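PDB 5T8V: sister chromatid cohesion protein from Chaetomium thermophilum, which is probably a cohesin loader that acts on chromatin, represented here by the C-terminal HEAT-repeat fragment of the longer protein. Local coordinates for residues M311-G319 / A527-F535; I537-Y548 / L562-I573. All coordinates share one frame; numbering follows the deposited sequence.

Both interactions use the long helix 527-550, in series along the chain and with centres about 18 Å apart. Interaction 1 joins the first turns of that helix to residues 311-319, the end of helix 305-315 and the turn after it, more than 200 residues earlier in the sequence. Interaction 2 packs the following turns against the next helix, 556-574, only a short link away. The first contact is partly buried and mixed in character, with arginine, glutamine, serine and threonine whose polar ends find partners in their own helix or in neighbouring ones. The second is a buried, almost wholly apolar seam of leucine, isoleucine and aromatic side chains.

Interaction 1 (M311-G319 / A527-F535); sequences MRLVQTSAG and AQLSSAMTF
The backbone O of Ser531 accepts two bonds within its own helix, from Phe535 N and from Thr534 OG1, the latter at 2.9 Å and tilted from the carbonyl plane. Thr534 reaches it because chi1 of 57° folds its hydroxyl back over the preceding turn. Threonine suits this place: its hydroxyl is satisfied within its own helix, while OG1 lies 3.3 Å from Ala318 CB, a small methyl on a poorly ordered turn.

One turn back, Gln315 is a knob in a hole formed by Gln528, Ser531, Ala532 and Phe535. Its NE2 rests 3.4 Å from Ala532 CB, while its OE1 accepts from Ala423 N at the start of helix 423-440, so the amide is held from a third helix. The small Ser531 and Ala532 admit this long side chain, and the Phe535 ring borders it, with CD2 3.7 Å from Gln315 CA. Here two helices distant in sequence pack side by side in the HEAT-repeat solenoid, the short segments 311-315 and 527-535 crossing at 49° with axes 9.3 Å apart.

At the other end Arg312 bends at chi3 (62°), which carries its guanidinium beside the first turn of helix 527-550. Gln528 CB lies 3.7 Å above one guanidinium face, toward the rim, and NH2 approaches Ala527 CB. NH1 forms a salt bridge to Asp259 of helix 247-267, giving the buried charge its mate. Replacing Arg312 with a leucine would probably strand the Asp259 carboxylate without its cation and uncover the Gln528 methylenes.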
# COMPACT_ATOMS: atom_id res chain seq x y z
N MET A 311 -7.21 19.81 28.56
CA MET A 311 -6.23 20.75 28.03
C MET A 311 -6.07 21.94 28.97
O MET A 311 -4.94 22.37 29.25
CB MET A 311 -6.65 21.20 26.64
CG MET A 311 -6.80 20.05 25.66
SD MET A 311 -7.42 20.55 24.06
CE MET A 311 -5.98 21.37 23.43
N ARG A 312 -7.18 22.47 29.49
CA ARG A 312 -7.10 23.58 30.44
C ARG A 312 -6.22 23.21 31.63
O ARG A 312 -5.37 24.01 32.06
CB ARG A 312 -8.49 23.97 30.91
CG ARG A 312 -9.25 24.85 29.93
CD ARG A 312 -10.41 25.55 30.61
NE ARG A 312 -9.97 26.45 31.67
CZ ARG A 312 -10.78 27.16 32.44
NH1 ARG A 312 -12.10 27.08 32.27
NH2 ARG A 312 -10.29 27.95 33.38
N LEU A 313 -6.42 22.02 32.19
CA LEU A 313 -5.58 21.57 33.30
C LEU A 313 -4.11 21.52 32.88
O LEU A 313 -3.23 21.84 33.68
CB LEU A 313 -6.03 20.19 33.78
CG LEU A 313 -7.45 20.07 34.34
CD1 LEU A 313 -7.67 18.66 34.89
CD2 LEU A 313 -7.71 21.11 35.42
N VAL A 314 -3.84 21.13 31.64
CA VAL A 314 -2.46 21.13 31.18
C VAL A 314 -1.90 22.54 31.10
O VAL A 314 -0.70 22.75 31.29
CB VAL A 314 -2.35 20.40 29.82
CG1 VAL A 314 -0.92 20.50 29.27
CG2 VAL A 314 -2.76 18.95 29.97
N GLN A 315 -2.75 23.54 30.82
CA GLN A 315 -2.25 24.91 30.67
C GLN A 315 -2.26 25.70 31.98
O GLN A 315 -1.69 26.79 32.02
CB GLN A 315 -3.07 25.69 29.63
CG GLN A 315 -3.77 24.83 28.61
CD GLN A 315 -4.13 25.58 27.34
OE1 GLN A 315 -4.01 25.05 26.24
NE2 GLN A 315 -4.59 26.81 27.49
N THR A 316 -2.89 25.19 33.04
CA THR A 316 -2.81 25.85 34.33
C THR A 316 -1.40 25.80 34.92
O THR A 316 -1.16 26.45 35.94
CB THR A 316 -3.79 25.22 35.33
OG1 THR A 316 -3.57 23.81 35.41
CG2 THR A 316 -5.23 25.50 34.93
N SER A 317 -0.48 25.05 34.30
CA SER A 317 0.86 24.91 34.85
C SER A 317 1.48 26.25 35.19
O SER A 317 2.11 26.41 36.24
CB SER A 317 1.74 24.16 33.84
OG SER A 317 1.14 22.92 33.50
N ALA A 318 1.33 27.24 34.30
CA ALA A 318 1.82 28.58 34.56
C ALA A 318 0.94 29.35 35.54
O ALA A 318 1.26 30.51 35.85
CB ALA A 318 1.94 29.36 33.25
N GLY A 319 -0.14 28.76 36.03
CA GLY A 319 -1.03 29.43 36.96
C GLY A 319 -0.40 29.68 38.31
O GLY A 319 0.72 29.23 38.58
N ALA A 527 -10.46 32.97 32.26
CA ALA A 527 -9.42 32.14 32.88
C ALA A 527 -8.75 31.24 31.85
O ALA A 527 -7.53 31.06 31.87
CB ALA A 527 -10.02 31.31 34.01
N GLN A 528 -9.54 30.65 30.95
CA GLN A 528 -8.98 29.77 29.93
C GLN A 528 -7.99 30.52 29.04
O GLN A 528 -6.86 30.06 28.81
CB GLN A 528 -10.12 29.17 29.10
CG GLN A 528 -9.67 28.24 27.99
CD GLN A 528 -9.22 28.97 26.75
OE1 GLN A 528 -8.03 28.98 26.41
NE2 GLN A 528 -10.17 29.61 26.05
N LEU A 529 -8.39 31.69 28.55
CA LEU A 529 -7.54 32.44 27.62
C LEU A 529 -6.29 32.95 28.32
O LEU A 529 -5.20 32.96 27.72
CB LEU A 529 -8.34 33.59 27.00
CG LEU A 529 -8.03 33.99 25.56
CD1 LEU A 529 -8.15 32.81 24.59
CD2 LEU A 529 -8.97 35.10 25.14
N SER A 530 -6.41 33.38 29.58
CA SER A 530 -5.23 33.84 30.30
C SER A 530 -4.29 32.69 30.63
O SER A 530 -3.07 32.88 30.66
CB SER A 530 -5.65 34.56 31.58
OG SER A 530 -6.35 33.69 32.45
N SER A 531 -4.83 31.50 30.87
CA SER A 531 -3.97 30.33 31.04
C SER A 531 -3.22 30.02 29.75
O SER A 531 -2.02 29.75 29.77
CB SER A 531 -4.81 29.12 31.48
OG SER A 531 -5.60 28.64 30.41
N ALA A 532 -3.93 30.05 28.62
CA ALA A 532 -3.25 29.88 27.33
C ALA A 532 -2.15 30.91 27.16
O ALA A 532 -1.05 30.59 26.67
CB ALA A 532 -4.26 29.98 26.19
N MET A 533 -2.40 32.15 27.58
CA MET A 533 -1.40 33.20 27.44
C MET A 533 -0.17 32.92 28.28
O MET A 533 0.96 32.98 27.79
CB MET A 533 -2.01 34.56 27.80
CG MET A 533 -2.58 35.29 26.61
SD MET A 533 -3.00 36.99 26.98
CE MET A 533 -4.62 36.78 27.72
N THR A 534 -0.35 32.60 29.57
CA THR A 534 0.81 32.32 30.41
C THR A 534 1.59 31.12 29.88
O THR A 534 2.83 31.14 29.82
CB THR A 534 0.37 32.07 31.86
OG1 THR A 534 -0.58 31.01 31.91
CG2 THR A 534 -0.24 33.33 32.45
N PHE A 535 0.88 30.07 29.46
CA PHE A 535 1.52 28.90 28.87
C PHE A 535 2.40 29.31 27.69
O PHE A 535 3.59 28.96 27.64
CB PHE A 535 0.44 27.91 28.43
CG PHE A 535 0.96 26.56 28.03
CD1 PHE A 535 1.39 26.32 26.74
CD2 PHE A 535 0.98 25.52 28.94
CE1 PHE A 535 1.86 25.07 26.37
CE2 PHE A 535 1.44 24.27 28.57
CZ PHE A 535 1.88 24.05 27.28

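Interaction 2 (I537-Y548 / L562-I573); sequences ISEWGSKICTCY and LGRLAYRLREMI
Helices 527-550 and 556-574 form an antiparallel helical hairpin in the HEAT-repeat solenoid, and residues 537-548 meet 562-573 along its apolar seam, the segment axes 154° apart in direction. Leu569 is the central knob, set among Ile537, Trp540, Gly541 and Ile544. Its CD2 makes a CH-pi contact over the centre of the Trp540 six-membered ring, 3.9 Å from the centroid and 8° off the normal. The ring is available because Trp540 CG stands anti to the backbone N (chi1 -170°); Tyr510 stacks with the indole, and NE1 donates to Val504 O, satisfying its buried polar end. Ile544 CD1 also touches the knob, 3.5 Å from Leu569 CG. Gly541, with no side chain, lets the backbones close to 5.7 Å between its CA and Leu569 CA. Nearer the end of 562-573, Ile537 CG2 touches both Leu569 CD1 and Ile573 CG1, the latter at 3.7 Å, so that the beta-branched methyl serves two partners. At the opposite end Leu562 forks: CD2 lies 4.0 Å from Cys547 SG, and CD1 meets the edge of the Tyr548 ring at CD2, near the ring plane.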
# COMPACT_ATOMS: atom_id res chain seq x y z
N ILE A 537 3.61 32.19 26.99
CA ILE A 537 4.71 33.03 27.46
C ILE A 537 5.87 32.16 27.95
O ILE A 537 7.04 32.42 27.64
CB ILE A 537 4.22 33.98 28.56
CG1 ILE A 537 3.24 35.01 27.98
CG2 ILE A 537 5.39 34.72 29.22
CD1 ILE A 537 2.46 35.78 29.03
N SER A 538 5.56 31.11 28.72
CA SER A 538 6.62 30.23 29.19
C SER A 538 7.28 29.49 28.03
O SER A 538 8.51 29.33 28.01
CB SER A 538 6.06 29.24 30.22
OG SER A 538 4.94 28.54 29.71
N GLU A 539 6.49 29.05 27.04
CA GLU A 539 7.09 28.45 25.85
C GLU A 539 8.06 29.41 25.18
O GLU A 539 9.15 29.01 24.74
CB GLU A 539 6.00 28.03 24.87
CG GLU A 539 5.27 26.76 25.25
CD GLU A 539 4.33 26.29 24.16
OE1 GLU A 539 4.01 27.09 23.25
OE2 GLU A 539 3.91 25.11 24.21
N TRP A 540 7.68 30.69 25.08
CA TRP A 540 8.54 31.69 24.48
C TRP A 540 9.85 31.82 25.25
O TRP A 540 10.94 31.78 24.66
CB TRP A 540 7.80 33.03 24.44
CG TRP A 540 8.46 34.10 23.63
CD1 TRP A 540 9.61 34.00 22.90
CD2 TRP A 540 8.01 35.45 23.47
NE1 TRP A 540 9.90 35.20 22.30
CE2 TRP A 540 8.93 36.11 22.63
CE3 TRP A 540 6.91 36.17 23.96
CZ2 TRP A 540 8.79 37.45 22.27
CZ3 TRP A 540 6.77 37.50 23.60
CH2 TRP A 540 7.70 38.12 22.76
N GLY A 541 9.76 31.97 26.57
CA GLY A 541 10.98 32.06 27.37
C GLY A 541 11.89 30.86 27.17
O GLY A 541 13.09 31.00 26.95
N SER A 542 11.31 29.65 27.23
CA SER A 542 12.11 28.45 27.07
C SER A 542 12.78 28.41 25.71
O SER A 542 13.95 28.01 25.59
CB SER A 542 11.24 27.21 27.26
OG SER A 542 12.00 26.03 27.07
N LYS A 543 12.07 28.83 24.66
CA LYS A 543 12.68 28.83 23.33
C LYS A 543 13.80 29.87 23.24
O LYS A 543 14.79 29.63 22.55
CB LYS A 543 11.62 29.08 22.26
CG LYS A 543 10.70 27.89 22.02
CD LYS A 543 11.45 26.72 21.39
CE LYS A 543 10.55 25.50 21.24
NZ LYS A 543 11.30 24.34 20.68
N ILE A 544 13.65 31.00 23.92
CA ILE A 544 14.76 31.95 24.02
C ILE A 544 15.98 31.25 24.61
O ILE A 544 17.09 31.31 24.06
CB ILE A 544 14.34 33.18 24.85
CG1 ILE A 544 13.30 33.99 24.09
CG2 ILE A 544 15.55 34.05 25.18
CD1 ILE A 544 12.52 34.93 24.97
N CYS A 545 15.79 30.58 25.75
CA CYS A 545 16.92 29.91 26.40
C CYS A 545 17.55 28.87 25.48
O CYS A 545 18.78 28.80 25.36
CB CYS A 545 16.46 29.26 27.70
SG CYS A 545 15.92 30.45 28.94
N THR A 546 16.74 28.04 24.82
CA THR A 546 17.28 27.03 23.92
C THR A 546 18.05 27.67 22.78
O THR A 546 19.14 27.20 22.41
CB THR A 546 16.16 26.14 23.38
OG1 THR A 546 15.60 25.37 24.46
CG2 THR A 546 16.68 25.19 22.30
N CYS A 547 17.50 28.73 22.20
CA CYS A 547 18.19 29.44 21.12
C CYS A 547 19.56 29.92 21.58
O CYS A 547 20.57 29.67 20.91
CB CYS A 547 17.33 30.61 20.64
SG CYS A 547 18.16 31.78 19.54
N TYR A 548 19.62 30.60 22.72
CA TYR A 548 20.89 31.13 23.20
C TYR A 548 21.87 30.01 23.53
O TYR A 548 23.07 30.12 23.25
CB TYR A 548 20.66 32.01 24.43
CG TYR A 548 21.92 32.56 25.04
CD1 TYR A 548 22.64 31.82 25.97
CD2 TYR A 548 22.38 33.83 24.72
CE1 TYR A 548 23.79 32.32 26.54
CE2 TYR A 548 23.53 34.34 25.29
CZ TYR A 548 24.23 33.58 26.20
OH TYR A 548 25.38 34.08 26.78
N LEU A 562 19.13 38.80 22.68
CA LEU A 562 18.62 37.65 23.42
C LEU A 562 18.59 37.92 24.92
O LEU A 562 17.71 37.41 25.62
CB LEU A 562 19.47 36.42 23.11
CG LEU A 562 19.23 35.79 21.74
CD1 LEU A 562 20.32 34.78 21.42
CD2 LEU A 562 17.86 35.12 21.68
N GLY A 563 19.54 38.71 25.43
CA GLY A 563 19.50 39.08 26.83
C GLY A 563 18.33 39.99 27.15
O GLY A 563 17.66 39.82 28.18
N ARG A 564 18.05 40.96 26.28
CA ARG A 564 16.87 41.79 26.45
C ARG A 564 15.61 40.94 26.47
O ARG A 564 14.74 41.11 27.34
CB ARG A 564 16.80 42.84 25.34
CG ARG A 564 18.01 43.75 25.27
CD ARG A 564 17.99 44.59 24.00
NE ARG A 564 19.32 45.09 23.67
CZ ARG A 564 19.65 45.60 22.48
NH1 ARG A 564 18.75 45.68 21.51
NH2 ARG A 564 20.89 46.03 22.27
N LEU A 565 15.48 40.02 25.51
CA LEU A 565 14.34 39.11 25.50
C LEU A 565 14.28 38.30 26.79
O LEU A 565 13.19 38.02 27.30
CB LEU A 565 14.42 38.18 24.29
CG LEU A 565 14.12 38.80 22.93
CD1 LEU A 565 14.55 37.86 21.81
CD2 LEU A 565 12.64 39.12 22.81
N ALA A 566 15.44 37.93 27.34
CA ALA A 566 15.46 37.16 28.58
C ALA A 566 14.86 37.97 29.72
O ALA A 566 13.96 37.51 30.43
CB ALA A 566 16.89 36.73 28.90
N TYR A 567 15.35 39.20 29.91
CA TYR A 567 14.79 40.06 30.95
C TYR A 567 13.29 40.26 30.74
O TYR A 567 12.49 40.03 31.66
CB TYR A 567 15.51 41.41 30.96
CG TYR A 567 14.88 42.44 31.87
CD1 TYR A 567 15.18 42.48 33.22
CD2 TYR A 567 13.97 43.37 31.37
CE1 TYR A 567 14.60 43.41 34.06
CE2 TYR A 567 13.38 44.31 32.20
CZ TYR A 567 13.70 44.32 33.54
OH TYR A 567 13.12 45.26 34.37
N ARG A 568 12.90 40.68 29.54
CA ARG A 568 11.49 40.94 29.25
C ARG A 568 10.63 39.74 29.60
O ARG A 568 9.66 39.85 30.35
CB ARG A 568 11.32 41.31 27.78
CG ARG A 568 11.98 42.63 27.40
CD ARG A 568 12.04 42.82 25.90
NE ARG A 568 12.82 43.99 25.53
CZ ARG A 568 13.18 44.30 24.29
NH1 ARG A 568 12.83 43.52 23.28
NH2 ARG A 568 13.90 45.39 24.07
N LEU A 569 10.97 38.57 29.05
CA LEU A 569 10.15 37.38 29.29
C LEU A 569 10.13 36.99 30.76
O LEU A 569 9.12 36.47 31.25
CB LEU A 569 10.64 36.22 28.43
CG LEU A 569 9.93 36.06 27.08
CD1 LEU A 569 8.48 35.66 27.27
CD2 LEU A 569 10.04 37.34 26.26
N ARG A 570 11.23 37.22 31.48
CA ARG A 570 11.22 36.97 32.92
C ARG A 570 10.19 37.85 33.61
O ARG A 570 9.33 37.37 34.37
CB ARG A 570 12.62 37.20 33.50
CG ARG A 570 12.83 36.62 34.89
CD ARG A 570 13.09 37.72 35.91
NE ARG A 570 14.27 38.51 35.59
CZ ARG A 570 14.62 39.63 36.21
NH1 ARG A 570 13.87 40.11 37.19
NH2 ARG A 570 15.72 40.27 35.86
N GLU A 571 10.23 39.16 33.34
CA GLU A 571 9.24 40.07 33.91
C GLU A 571 7.83 39.66 33.51
O GLU A 571 6.88 39.83 34.29
CB GLU A 571 9.52 41.50 33.45
CG GLU A 571 10.86 42.07 33.91
CD GLU A 571 10.89 42.41 35.39
OE1 GLU A 571 10.17 41.76 36.17
OE2 GLU A 571 11.63 43.35 35.76
N MET A 572 7.66 39.13 32.30
CA MET A 572 6.34 38.73 31.83
C MET A 572 5.83 37.51 32.59
O MET A 572 4.65 37.44 32.96
CB MET A 572 6.38 38.44 30.33
CG MET A 572 5.72 39.51 29.48
SD MET A 572 6.13 39.31 27.74
CE MET A 572 7.78 39.97 27.73
N ILE A 573 6.71 36.53 32.83
CA ILE A 573 6.30 35.35 33.57
C ILE A 573 5.96 35.72 35.01
O ILE A 573 5.00 35.19 35.59
CB ILE A 573 7.40 34.27 33.50
CG1 ILE A 573 7.53 33.75 32.07
CG2 ILE A 573 7.09 33.12 34.46
CD1 ILE A 573 8.69 32.81 31.84